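Side-chain contacts in peroxiredoxin (Clostridioides difficile, PDB 6TSB), which hydrolyses chitin through the family 18 glycoside hydrolase domain held in this chain, while its peroxiredoxin part, outside this chain, probably reduces peroxides: residues A56-F61 against D172-V177; D107-P112 against T159-A164; I134-E139 against T163-V168. All blocks are in the same frame, centred on the assembly; numbering follows the deposited sequence.

Contact 1: A56-F61 against D172-V177; sequences AVIFAF and DKWLSV
Trp174 carries all of the apolar contact, reaching with the six-membered part of its indole across to strand 56-61. Ala56 CB lies 4.1 Å from Trp174 CZ3 and almost as near to CH2, while Ile58 CD1 reaches Trp174 CZ2 at 4.3 Å; both methyls approach the ring obliquely. With CG anti to the backbone N (chi1 162°), the indole is thrown out from its strand and bridges a wide gap, the CA atoms of Ala56 and Trp174 being 10.4 Å apart. Strands 56-64 and 174-179 are not neighbours in the sheet: 92-98 and 133-137 come between them in the closed TIM barrel of family 18 hydrolases, so the contact spans the barrel interior. Ile37 and Ile94, from two further strands, also touch the indole, and its ring meets that of Tyr201. The indole N-H of Trp174 stays on its own strand: NE1 donates to Ser176 OG at 2.8 Å, with an N-H...O angle of 152° and the oxygen 19° out of the ring plane. Farther along strand 56-61, Ala60 packs on Trp332 of the second subunit.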
ATOM      1  N   ALA A  56     -24.990 -18.426  -1.459  1.00 43.17           N
ATOM      2  CA  ALA A  56     -26.323 -17.840  -1.663  1.00 45.72           C
ATOM      3  C   ALA A  56     -26.235 -16.501  -2.390  1.00 41.87           C
ATOM      4  O   ALA A  56     -25.250 -15.744  -2.219  1.00 43.23           O
ATOM      5  CB  ALA A  56     -27.005 -17.678  -0.337  1.00 47.90           C
ATOM      6  N   VAL A  57     -27.251 -16.268  -3.206  1.00 39.79           N
ATOM      7  CA  VAL A  57     -27.489 -15.019  -3.974  1.00 42.55           C
ATOM      8  C   VAL A  57     -28.843 -14.473  -3.519  1.00 39.01           C
ATOM      9  O   VAL A  57     -29.823 -15.285  -3.330  1.00 34.86           O
ATOM     10  CB  VAL A  57     -27.455 -15.267  -5.497  1.00 44.94           C
ATOM     11  CG1 VAL A  57     -26.052 -15.586  -5.957  1.00 50.70           C
ATOM     12  CG2 VAL A  57     -28.402 -16.377  -5.931  1.00 41.60           C
ATOM     13  N   ILE A  58     -28.894 -13.160  -3.341  1.00 36.45           N
ATOM     14  CA  ILE A  58     -30.116 -12.465  -2.872  1.00 40.30           C
ATOM     15  C   ILE A  58     -30.504 -11.527  -4.002  1.00 39.53           C
ATOM     16  O   ILE A  58     -29.829 -10.516  -4.165  1.00 38.44           O
ATOM     17  CB  ILE A  58     -29.908 -11.726  -1.531  1.00 40.21           C
ATOM     18  CG1 ILE A  58     -29.391 -12.639  -0.418  1.00 45.04           C
ATOM     19  CG2 ILE A  58     -31.201 -11.058  -1.123  1.00 42.19           C
ATOM     20  CD1 ILE A  58     -29.242 -11.950   0.941  1.00 47.21           C
ATOM     21  N   PHE A  59     -31.537 -11.895  -4.763  1.00 42.51           N
ATOM     22  CA  PHE A  59     -32.109 -11.038  -5.830  1.00 42.01           C
ATOM     23  C   PHE A  59     -32.701  -9.776  -5.199  1.00 40.28           C
ATOM     24  O   PHE A  59     -33.574  -9.884  -4.319  1.00 42.19           O
ATOM     25  CB  PHE A  59     -33.195 -11.772  -6.619  1.00 42.50           C
ATOM     26  CG  PHE A  59     -33.839 -10.885  -7.654  1.00 47.01           C
ATOM     27  CD1 PHE A  59     -33.165 -10.555  -8.824  1.00 51.41           C
ATOM     28  CD2 PHE A  59     -35.098 -10.351  -7.454  1.00 49.13           C
ATOM     29  CE1 PHE A  59     -33.740  -9.724  -9.774  1.00 50.49           C
ATOM     30  CE2 PHE A  59     -35.669  -9.508  -8.402  1.00 50.36           C
ATOM     31  CZ  PHE A  59     -34.986  -9.189  -9.553  1.00 50.42           C
ATOM     32  N   ALA A  60     -32.309  -8.610  -5.688  1.00 42.35           N
ATOM     33  CA  ALA A  60     -32.891  -7.317  -5.279  1.00 40.82           C
ATOM     34  C   ALA A  60     -33.504  -6.582  -6.487  1.00 47.31           C
ATOM     35  O   ALA A  60     -32.824  -6.356  -7.486  1.00 46.15           O
ATOM     36  CB  ALA A  60     -31.796  -6.527  -4.619  1.00 43.66           C
ATOM     37  N   PHE A  61     -34.784  -6.190  -6.419  1.00 42.35           N
ATOM     38  CA  PHE A  61     -35.704  -6.437  -5.312  1.00 46.45           C
ATOM     39  C   PHE A  61     -37.096  -6.845  -5.826  1.00 41.52           C
ATOM     40  O   PHE A  61     -37.395  -6.602  -6.963  1.00 45.13           O
ATOM     41  CB  PHE A  61     -35.962  -5.161  -4.506  1.00 45.91           C
ATOM     42  CG  PHE A  61     -34.783  -4.575  -3.788  1.00 42.00           C
ATOM     43  CD1 PHE A  61     -34.357  -5.113  -2.591  1.00 44.27           C
ATOM     44  CD2 PHE A  61     -34.143  -3.447  -4.274  1.00 45.56           C
ATOM     45  CE1 PHE A  61     -33.283  -4.553  -1.914  1.00 49.09           C
ATOM     46  CE2 PHE A  61     -33.075  -2.884  -3.591  1.00 47.50           C
ATOM     47  CZ  PHE A  61     -32.646  -3.439  -2.409  1.00 47.27           C
ATOM     48  N   ASP A 172     -38.121 -24.915   6.756  1.00 61.49           N
ATOM     49  CA  ASP A 172     -37.171 -25.364   5.700  1.00 61.34           C
ATOM     50  C   ASP A 172     -36.885 -24.276   4.660  1.00 61.84           C
ATOM     51  O   ASP A 172     -36.250 -24.606   3.665  1.00 63.21           O
ATOM     52  CB  ASP A 172     -37.692 -26.597   4.966  1.00 66.43           C
ATOM     53  CG  ASP A 172     -37.634 -27.839   5.829  1.00 76.39           C
ATOM     54  OD1 ASP A 172     -36.637 -27.995   6.572  1.00 80.74           O
ATOM     55  OD2 ASP A 172     -38.587 -28.630   5.760  1.00 80.89           O
ATOM     56  N   LYS A 173     -37.349 -23.041   4.844  1.00 54.57           N
ATOM     57  CA  LYS A 173     -37.045 -21.933   3.907  1.00 46.42           C
ATOM     58  C   LYS A 173     -36.289 -20.836   4.653  1.00 48.22           C
ATOM     59  O   LYS A 173     -36.505 -20.607   5.870  1.00 55.33           O
ATOM     60  CB  LYS A 173     -38.306 -21.319   3.290  1.00 54.07           C
ATOM     61  CG  LYS A 173     -39.174 -22.237   2.439  1.00 50.19           C
ATOM     62  CD  LYS A 173     -38.544 -22.558   1.105  1.00 53.97           C
ATOM     63  CE  LYS A 173     -39.280 -23.634   0.341  1.00 52.39           C
ATOM     64  NZ  LYS A 173     -38.483 -24.028  -0.834  1.00 56.16           N
ATOM     65  N   TRP A 174     -35.412 -20.179   3.928  1.00 42.54           N
ATOM     66  CA  TRP A 174     -34.589 -19.079   4.445  1.00 42.05           C
ATOM     67  C   TRP A 174     -35.495 -17.879   4.660  1.00 45.23           C
ATOM     68  O   TRP A 174     -36.266 -17.503   3.760  1.00 40.42           O
ATOM     69  CB  TRP A 174     -33.464 -18.815   3.460  1.00 41.72           C
ATOM     70  CG  TRP A 174     -32.758 -17.505   3.545  1.00 36.17           C
ATOM     71  CD1 TRP A 174     -33.280 -16.243   3.580  1.00 37.43           C
ATOM     72  CD2 TRP A 174     -31.343 -17.359   3.445  1.00 35.24           C
ATOM     73  NE1 TRP A 174     -32.272 -15.317   3.547  1.00 34.80           N
ATOM     74  CE2 TRP A 174     -31.072 -15.977   3.442  1.00 38.92           C
ATOM     75  CE3 TRP A 174     -30.290 -18.274   3.347  1.00 39.58           C
ATOM     76  CZ2 TRP A 174     -29.770 -15.490   3.368  1.00 40.06           C
ATOM     77  CZ3 TRP A 174     -29.009 -17.788   3.254  1.00 39.09           C
ATOM     78  CH2 TRP A 174     -28.755 -16.415   3.258  1.00 40.00           C
ATOM     79  N   LEU A 175     -35.398 -17.309   5.847  1.00 39.27           N
ATOM     80  CA  LEU A 175     -35.989 -15.996   6.115  1.00 37.75           C
ATOM     81  C   LEU A 175     -34.878 -15.159   6.724  1.00 39.16           C
ATOM     82  O   LEU A 175     -34.210 -15.672   7.608  1.00 40.06           O
ATOM     83  CB  LEU A 175     -37.172 -16.184   7.072  1.00 40.38           C
ATOM     84  CG  LEU A 175     -37.750 -14.890   7.642  1.00 40.19           C
ATOM     85  CD1 LEU A 175     -38.172 -13.953   6.528  1.00 42.00           C
ATOM     86  CD2 LEU A 175     -38.924 -15.186   8.562  1.00 42.24           C
ATOM     87  N   SER A 176     -34.688 -13.937   6.248  1.00 34.71           N
ATOM     88  CA  SER A 176     -33.635 -13.034   6.726  1.00 38.39           C
ATOM     89  C   SER A 176     -34.190 -11.617   6.723  1.00 36.58           C
ATOM     90  O   SER A 176     -35.193 -11.361   6.077  1.00 40.02           O
ATOM     91  CB  SER A 176     -32.371 -13.160   5.899  1.00 39.64           C
ATOM     92  OG  SER A 176     -32.572 -12.739   4.540  1.00 42.42           O
ATOM     93  N   VAL A 177     -33.532 -10.744   7.449  1.00 36.21           N
ATOM     94  CA  VAL A 177     -33.946  -9.342   7.647  1.00 36.89           C
ATOM     95  C   VAL A 177     -32.669  -8.560   7.444  1.00 37.68           C
ATOM     96  O   VAL A 177     -31.643  -8.990   7.967  1.00 42.51           O
ATOM     97  CB  VAL A 177     -34.518  -9.183   9.063  1.00 43.44           C
ATOM     98  CG1 VAL A 177     -34.608  -7.725   9.495  1.00 44.43           C
ATOM     99  CG2 VAL A 177     -35.861  -9.890   9.170  1.00 46.82           C
TER

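Contact 2: D107-P112 against T159-A164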
ATOM      1  N   ASP A 107     -47.928  -0.338   6.550  1.00 44.14           N
ATOM      2  CA  ASP A 107     -49.317  -0.770   6.212  1.00 46.63           C
ATOM      3  C   ASP A 107     -49.400  -2.300   6.292  1.00 44.99           C
ATOM      4  O   ASP A 107     -50.337  -2.790   6.920  1.00 48.69           O
ATOM      5  CB  ASP A 107     -49.777  -0.263   4.836  1.00 42.85           C
ATOM      6  CG  ASP A 107     -50.137   1.206   4.821  1.00 45.06           C
ATOM      7  OD1 ASP A 107     -49.954   1.841   5.869  1.00 44.62           O
ATOM      8  OD2 ASP A 107     -50.556   1.718   3.746  1.00 47.83           O
ATOM      9  N   ALA A 108     -48.459  -3.029   5.697  1.00 41.45           N
ATOM     10  CA  ALA A 108     -48.498  -4.507   5.634  1.00 41.59           C
ATOM     11  C   ALA A 108     -48.419  -5.089   7.038  1.00 43.89           C
ATOM     12  O   ALA A 108     -48.951  -6.188   7.279  1.00 44.05           O
ATOM     13  CB  ALA A 108     -47.350  -4.992   4.794  1.00 43.63           C
ATOM     14  N   ALA A 109     -47.727  -4.400   7.941  1.00 46.43           N
ATOM     15  CA  ALA A 109     -47.454  -4.957   9.283  1.00 48.07           C
ATOM     16  C   ALA A 109     -48.614  -4.647  10.233  1.00 41.65           C
ATOM     17  O   ALA A 109     -48.633  -5.287  11.311  1.00 43.88           O
ATOM     18  CB  ALA A 109     -46.143  -4.428   9.820  1.00 45.56           C
ATOM     19  N   LEU A 110     -49.528  -3.733   9.869  1.00 43.48           N
ATOM     20  CA  LEU A 110     -50.434  -3.046  10.847  1.00 45.81           C
ATOM     21  C   LEU A 110     -51.506  -3.968  11.457  1.00 46.28           C
ATOM     22  O   LEU A 110     -51.750  -3.815  12.663  1.00 50.55           O
ATOM     23  CB  LEU A 110     -51.058  -1.809  10.202  1.00 48.05           C
ATOM     24  CG  LEU A 110     -51.668  -0.785  11.173  1.00 50.82           C
ATOM     25  CD1 LEU A 110     -50.839  -0.616  12.439  1.00 51.47           C
ATOM     26  CD2 LEU A 110     -51.845   0.567  10.489  1.00 49.55           C
ATOM     27  N   THR A 111     -52.102  -4.921  10.724  1.00 51.45           N
ATOM     28  CA  THR A 111     -53.295  -5.696  11.195  1.00 47.59           C
ATOM     29  C   THR A 111     -53.063  -7.194  11.035  1.00 47.90           C
ATOM     30  O   THR A 111     -52.177  -7.599  10.310  1.00 42.42           O
ATOM     31  CB  THR A 111     -54.556  -5.290  10.427  1.00 48.44           C
ATOM     32  OG1 THR A 111     -54.519  -5.903   9.138  1.00 44.37           O
ATOM     33  CG2 THR A 111     -54.678  -3.794  10.239  1.00 50.33           C
ATOM     34  N   PRO A 112     -53.861  -8.069  11.683  1.00 52.28           N
ATOM     35  CA  PRO A 112     -53.805  -9.507  11.395  1.00 51.35           C
ATOM     36  C   PRO A 112     -54.114  -9.825   9.918  1.00 56.12           C
ATOM     37  O   PRO A 112     -53.624 -10.857   9.419  1.00 49.90           O
ATOM     38  CB  PRO A 112     -54.875 -10.114  12.322  1.00 50.87           C
ATOM     39  CG  PRO A 112     -55.018  -9.071  13.441  1.00 50.08           C
ATOM     40  CD  PRO A 112     -54.838  -7.736  12.741  1.00 50.23           C
ATOM     41  N   THR A 159     -42.257  -7.898  14.327  1.00 43.33           N
ATOM     42  CA  THR A 159     -42.096  -9.265  14.886  1.00 41.77           C
ATOM     43  C   THR A 159     -43.276 -10.136  14.458  1.00 44.29           C
ATOM     44  O   THR A 159     -43.099 -11.377  14.225  1.00 45.67           O
ATOM     45  CB  THR A 159     -42.027  -9.216  16.418  1.00 41.35           C
ATOM     46  OG1 THR A 159     -41.048  -8.243  16.793  1.00 42.30           O
ATOM     47  CG2 THR A 159     -41.718 -10.564  17.031  1.00 39.36           C
ATOM     48  N   LEU A 160     -44.473  -9.552  14.466  1.00 47.30           N
ATOM     49  CA  LEU A 160     -45.720 -10.293  14.127  1.00 48.27           C
ATOM     50  C   LEU A 160     -45.735 -10.547  12.604  1.00 42.42           C
ATOM     51  O   LEU A 160     -46.109 -11.640  12.165  1.00 44.34           O
ATOM     52  CB  LEU A 160     -46.934  -9.497  14.628  1.00 47.75           C
ATOM     53  CG  LEU A 160     -47.049  -9.313  16.152  1.00 51.96           C
ATOM     54  CD1 LEU A 160     -48.030  -8.194  16.477  1.00 52.28           C
ATOM     55  CD2 LEU A 160     -47.458 -10.597  16.877  1.00 48.09           C
ATOM     56  N   LEU A 161     -45.258  -9.603  11.811  1.00 41.46           N
ATOM     57  CA  LEU A 161     -45.148  -9.830  10.352  1.00 44.71           C
ATOM     58  C   LEU A 161     -44.229 -11.039  10.101  1.00 42.54           C
ATOM     59  O   LEU A 161     -44.617 -11.957   9.371  1.00 42.59           O
ATOM     60  CB  LEU A 161     -44.607  -8.555   9.708  1.00 44.11           C
ATOM     61  CG  LEU A 161     -44.451  -8.641   8.198  1.00 43.40           C
ATOM     62  CD1 LEU A 161     -45.794  -8.913   7.553  1.00 45.47           C
ATOM     63  CD2 LEU A 161     -43.836  -7.364   7.650  1.00 41.84           C
ATOM     64  N   LEU A 162     -43.031 -11.026  10.681  1.00 39.30           N
ATOM     65  CA  LEU A 162     -42.039 -12.113  10.509  1.00 41.62           C
ATOM     66  C   LEU A 162     -42.653 -13.424  10.991  1.00 39.72           C
ATOM     67  O   LEU A 162     -42.467 -14.433  10.314  1.00 40.24           O
ATOM     68  CB  LEU A 162     -40.761 -11.750  11.273  1.00 42.90           C
ATOM     69  CG  LEU A 162     -40.013 -10.561  10.684  1.00 42.89           C
ATOM     70  CD1 LEU A 162     -39.001  -9.999  11.662  1.00 44.74           C
ATOM     71  CD2 LEU A 162     -39.347 -10.965   9.376  1.00 47.08           C
ATOM     72  N   THR A 163     -43.390 -13.393  12.099  1.00 42.21           N
ATOM     73  CA  THR A 163     -44.082 -14.582  12.655  1.00 45.92           C
ATOM     74  C   THR A 163     -45.060 -15.108  11.602  1.00 44.94           C
ATOM     75  O   THR A 163     -45.091 -16.326  11.382  1.00 41.77           O
ATOM     76  CB  THR A 163     -44.815 -14.272  13.974  1.00 50.41           C
ATOM     77  OG1 THR A 163     -43.819 -14.040  14.963  1.00 48.55           O
ATOM     78  CG2 THR A 163     -45.722 -15.385  14.469  1.00 47.67           C
ATOM     79  N   ALA A 164     -45.849 -14.217  11.004  1.00 45.07           N
ATOM     80  CA  ALA A 164     -46.852 -14.566   9.968  1.00 43.14           C
ATOM     81  C   ALA A 164     -46.152 -15.165   8.740  1.00 40.27           C
ATOM     82  O   ALA A 164     -46.624 -16.206   8.271  1.00 49.89           O
ATOM     83  CB  ALA A 164     -47.693 -13.364   9.622  1.00 42.23           C
TER
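Thr159 O is gripped by two donors of Thr163, one turn further along the helix whose Leu161 packs on Ala108 and Ala109. Thr163 N gives the ordinary helical bond at 2.9 Å, and the hydroxyl Thr163 OG1 donates to the same Thr159 O, also at 2.9 Å. The two donors arrive from opposite faces of the carbonyl plane, the hydroxyl 29° out of it, which ties the threonine side chain back onto its own helix. Leu161 is the side chain that crosses to the other segment. Its CG stands anti to the backbone N (chi1 180°), and the two methyls then divide the work: CD2 meets Ala109 CB at 4.3 Å, and CD1 lies 4.2 Å from the carbonyl oxygen Ala108 O. With small alanines opposite, the backbones come close, the alpha carbons of Ala109 and Leu161 being 5.5 Å apart. Phe118 of helix 112-128 touches both Ala108 and Leu161, so the short helix 105-109 and the outer helices 112-128 and 154-169 of the barrel meet here. No hydrogen bond joins the two segments; the contact is van der Waals in kind, one methyl on a methyl and one on a peptide oxygen. Ala108 O has its hydrogen bond from Ser114 OG and needs none from Leu161, whose methyl only packs on it.

Contact 3: I134-E139 against T163-V168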
ATOM      1  N   ILE A 134     -36.625 -15.943   1.392  1.00 38.58           N
ATOM      2  CA  ILE A 134     -36.966 -14.503   1.268  1.00 42.64           C
ATOM      3  C   ILE A 134     -36.124 -13.696   2.253  1.00 38.40           C
ATOM      4  O   ILE A 134     -35.740 -14.227   3.330  1.00 39.81           O
ATOM      5  CB  ILE A 134     -38.502 -14.311   1.437  1.00 46.27           C
ATOM      6  CG1 ILE A 134     -38.983 -13.060   0.704  1.00 52.71           C
ATOM      7  CG2 ILE A 134     -38.969 -14.326   2.892  1.00 40.03           C
ATOM      8  CD1 ILE A 134     -39.288 -13.322  -0.754  1.00 56.91           C
ATOM      9  N   ASP A 135     -35.861 -12.451   1.885  1.00 38.66           N
ATOM     10  CA  ASP A 135     -35.118 -11.484   2.710  1.00 39.61           C
ATOM     11  C   ASP A 135     -36.021 -10.269   2.845  1.00 40.65           C
ATOM     12  O   ASP A 135     -36.583  -9.869   1.805  1.00 41.87           O
ATOM     13  CB  ASP A 135     -33.774 -11.157   2.054  1.00 43.32           C
ATOM     14  CG  ASP A 135     -32.928 -10.202   2.886  1.00 46.14           C
ATOM     15  OD1 ASP A 135     -32.755 -10.487   4.074  1.00 41.59           O
ATOM     16  OD2 ASP A 135     -32.443  -9.191   2.337  1.00 46.43           O
ATOM     17  N   ILE A 136     -36.156  -9.689   4.040  1.00 36.96           N
ATOM     18  CA  ILE A 136     -37.060  -8.514   4.223  1.00 35.27           C
ATOM     19  C   ILE A 136     -36.226  -7.272   4.429  1.00 34.47           C
ATOM     20  O   ILE A 136     -35.402  -7.287   5.325  1.00 43.38           O
ATOM     21  CB  ILE A 136     -38.033  -8.780   5.370  1.00 39.62           C
ATOM     22  CG1 ILE A 136     -38.805 -10.080   5.125  1.00 38.38           C
ATOM     23  CG2 ILE A 136     -38.948  -7.583   5.575  1.00 40.86           C
ATOM     24  CD1 ILE A 136     -39.714 -10.028   3.929  1.00 35.31           C
ATOM     25  N   ASP A 137     -36.372  -6.261   3.574  1.00 41.66           N
ATOM     26  CA  ASP A 137     -35.538  -5.034   3.611  1.00 41.55           C
ATOM     27  C   ASP A 137     -36.427  -3.828   3.887  1.00 41.01           C
ATOM     28  O   ASP A 137     -36.469  -2.907   3.076  1.00 38.69           O
ATOM     29  CB  ASP A 137     -34.713  -4.777   2.354  1.00 49.88           C
ATOM     30  CG  ASP A 137     -33.628  -5.806   2.097  1.00 55.23           C
ATOM     31  OD1 ASP A 137     -33.861  -6.979   2.437  1.00 53.89           O
ATOM     32  OD2 ASP A 137     -32.558  -5.416   1.530  1.00 66.39           O
ATOM     33  N   TRP A 138     -36.975  -3.783   5.091  1.00 43.48           N
ATOM     34  CA  TRP A 138     -37.717  -2.608   5.603  1.00 42.91           C
ATOM     35  C   TRP A 138     -36.711  -1.615   6.196  1.00 45.68           C
ATOM     36  O   TRP A 138     -36.021  -1.978   7.180  1.00 45.20           O
ATOM     37  CB  TRP A 138     -38.753  -3.130   6.596  1.00 43.64           C
ATOM     38  CG  TRP A 138     -39.729  -2.127   7.101  1.00 39.42           C
ATOM     39  CD1 TRP A 138     -39.767  -0.783   6.872  1.00 39.29           C
ATOM     40  CD2 TRP A 138     -40.790  -2.424   8.013  1.00 38.74           C
ATOM     41  NE1 TRP A 138     -40.814  -0.230   7.553  1.00 42.88           N
ATOM     42  CE2 TRP A 138     -41.467  -1.217   8.253  1.00 42.15           C
ATOM     43  CE3 TRP A 138     -41.260  -3.606   8.597  1.00 41.96           C
ATOM     44  CZ2 TRP A 138     -42.575  -1.156   9.105  1.00 46.36           C
ATOM     45  CZ3 TRP A 138     -42.362  -3.550   9.420  1.00 45.36           C
ATOM     46  CH2 TRP A 138     -43.004  -2.337   9.678  1.00 45.32           C
ATOM     47  N   GLU A 139     -36.605  -0.424   5.599  1.00 40.53           N
ATOM     48  CA  GLU A 139     -35.520   0.540   5.880  1.00 46.33           C
ATOM     49  C   GLU A 139     -36.116   1.901   6.280  1.00 43.80           C
ATOM     50  O   GLU A 139     -36.016   2.885   5.554  1.00 43.63           O
ATOM     51  CB  GLU A 139     -34.572   0.566   4.666  1.00 54.48           C
ATOM     52  CG  GLU A 139     -33.823  -0.748   4.437  1.00 55.96           C
ATOM     53  CD  GLU A 139     -32.712  -0.744   3.389  1.00 58.51           C
ATOM     54  OE1 GLU A 139     -32.152   0.328   3.153  1.00 52.56           O
ATOM     55  OE2 GLU A 139     -32.398  -1.824   2.815  1.00 63.11           O
ATOM     56  N   THR A 163     -43.390 -13.393  12.099  1.00 42.21           N
ATOM     57  CA  THR A 163     -44.082 -14.582  12.655  1.00 45.92           C
ATOM     58  C   THR A 163     -45.060 -15.108  11.602  1.00 44.94           C
ATOM     59  O   THR A 163     -45.091 -16.326  11.382  1.00 41.77           O
ATOM     60  CB  THR A 163     -44.815 -14.272  13.974  1.00 50.41           C
ATOM     61  OG1 THR A 163     -43.819 -14.040  14.963  1.00 48.55           O
ATOM     62  CG2 THR A 163     -45.722 -15.385  14.469  1.00 47.67           C
ATOM     63  N   ALA A 164     -45.849 -14.217  11.004  1.00 45.07           N
ATOM     64  CA  ALA A 164     -46.852 -14.566   9.968  1.00 43.14           C
ATOM     65  C   ALA A 164     -46.152 -15.165   8.740  1.00 40.27           C
ATOM     66  O   ALA A 164     -46.624 -16.206   8.271  1.00 49.89           O
ATOM     67  CB  ALA A 164     -47.693 -13.364   9.622  1.00 42.23           C
ATOM     68  N   ILE A 165     -45.023 -14.601   8.300  1.00 42.86           N
ATOM     69  CA  ILE A 165     -44.229 -15.170   7.167  1.00 39.94           C
ATOM     70  C   ILE A 165     -43.709 -16.565   7.544  1.00 41.42           C
ATOM     71  O   ILE A 165     -43.946 -17.549   6.801  1.00 41.90           O
ATOM     72  CB  ILE A 165     -43.118 -14.196   6.764  1.00 39.63           C
ATOM     73  CG1 ILE A 165     -43.698 -12.820   6.418  1.00 38.34           C
ATOM     74  CG2 ILE A 165     -42.321 -14.804   5.630  1.00 40.00           C
ATOM     75  CD1 ILE A 165     -42.689 -11.749   6.096  1.00 34.31           C
ATOM     76  N   ARG A 166     -43.065 -16.692   8.693  1.00 40.87           N
ATOM     77  CA  ARG A 166     -42.494 -18.005   9.103  1.00 42.41           C
ATOM     78  C   ARG A 166     -43.590 -19.075   9.226  1.00 43.88           C
ATOM     79  O   ARG A 166     -43.303 -20.284   8.905  1.00 45.96           O
ATOM     80  CB  ARG A 166     -41.709 -17.875  10.412  1.00 40.09           C
ATOM     81  CG  ARG A 166     -41.181 -19.203  10.952  1.00 40.63           C
ATOM     82  CD  ARG A 166     -40.229 -19.895   9.995  1.00 40.25           C
ATOM     83  NE  ARG A 166     -38.922 -19.231   9.987  1.00 44.15           N
ATOM     84  CZ  ARG A 166     -37.927 -19.486   9.136  1.00 44.65           C
ATOM     85  NH1 ARG A 166     -38.068 -20.385   8.172  1.00 46.98           N
ATOM     86  NH2 ARG A 166     -36.793 -18.820   9.248  1.00 41.43           N
ATOM     87  N   ASP A 167     -44.765 -18.700   9.748  1.00 48.23           N
ATOM     88  CA  ASP A 167     -45.907 -19.639   9.958  1.00 53.05           C
ATOM     89  C   ASP A 167     -46.287 -20.261   8.597  1.00 53.39           C
ATOM     90  O   ASP A 167     -46.504 -21.474   8.543  1.00 49.45           O
ATOM     91  CB  ASP A 167     -47.090 -18.968  10.684  1.00 62.05           C
ATOM     92  CG  ASP A 167     -46.918 -18.707  12.189  1.00 74.59           C
ATOM     93  OD1 ASP A 167     -45.868 -19.131  12.765  1.00 78.10           O
ATOM     94  OD2 ASP A 167     -47.838 -18.068  12.797  1.00 65.58           O
ATOM     95  N   VAL A 168     -46.289 -19.477   7.516  1.00 56.38           N
ATOM     96  CA  VAL A 168     -46.726 -19.934   6.157  1.00 56.77           C
ATOM     97  C   VAL A 168     -45.574 -20.651   5.425  1.00 50.52           C
ATOM     98  O   VAL A 168     -45.819 -21.750   4.951  1.00 45.81           O
ATOM     99  CB  VAL A 168     -47.333 -18.760   5.354  1.00 57.23           C
ATOM    100  CG1 VAL A 168     -47.634 -19.100   3.913  1.00 55.68           C
ATOM    101  CG2 VAL A 168     -48.613 -18.275   6.016  1.00 63.33           C
TER
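Ile134, near the start of strand 133-137, places CG2 4.4 Å from Ile165 CG2, a methyl-to-methyl contact on the face of the barrel wall that helix 154-169 covers. Asp135 faces into the barrel instead, where Tyr41 OH bonds to its OD2. The side chain of Ile136 points outward again and makes the closer approach: Ile136 CD1 and Ile165 CD1 meet tip to tip at 4.1 Å. In both isoleucines CG1 lies anti to the carbonyl carbon (chi1 -55° in Ile136 and -56° in Ile165), leaving CG2 beside that carbon; Ile165 can therefore present CD1 to one strand residue and CG2 to the other. The sequence from Ile134 to Glu139 carries the Asp-x-Asp-x-Glu end of the family 18 signature, in which the glutamate of relatives is the catalytic acid; Glu139 probably has this role. Strand, helix and following strand 174-179 form a beta-alpha-beta unit of the barrel. Around the contact, Phe118 and Val122 of helix 112-128 pack on Ile165, while Trp138 stacks on Phe105 and pairs edge-to-face with Phe158. Between these two segments only aliphatic carbons meet; Asp135 and Asp137 point away from the layer that Ile134 and Ile136 form with Ile165.

How the contacts relate
The three contacts run from the inside of the barrel outward. Contact 1 spans the interior, contact 3 lies about 10 Å from it, centre to centre, and seats helix 154-169 on strand 133-137; contact 2, about 9 Å further, joins that helix to the short helix 105-109. Along the chain, contacts 2 and 3 both fall between the segments of contact 1 and share Thr163 and Ala164. Strand 174-179 follows the shared helix and neighbours 133-137, and Arg166 NH1 bonds to Lys173 O between contacts 3 and 1. Ala109 CB packs on Trp138 CH2, linking contact 2 to the segment 134-139, which carries the presumed catalytic motif.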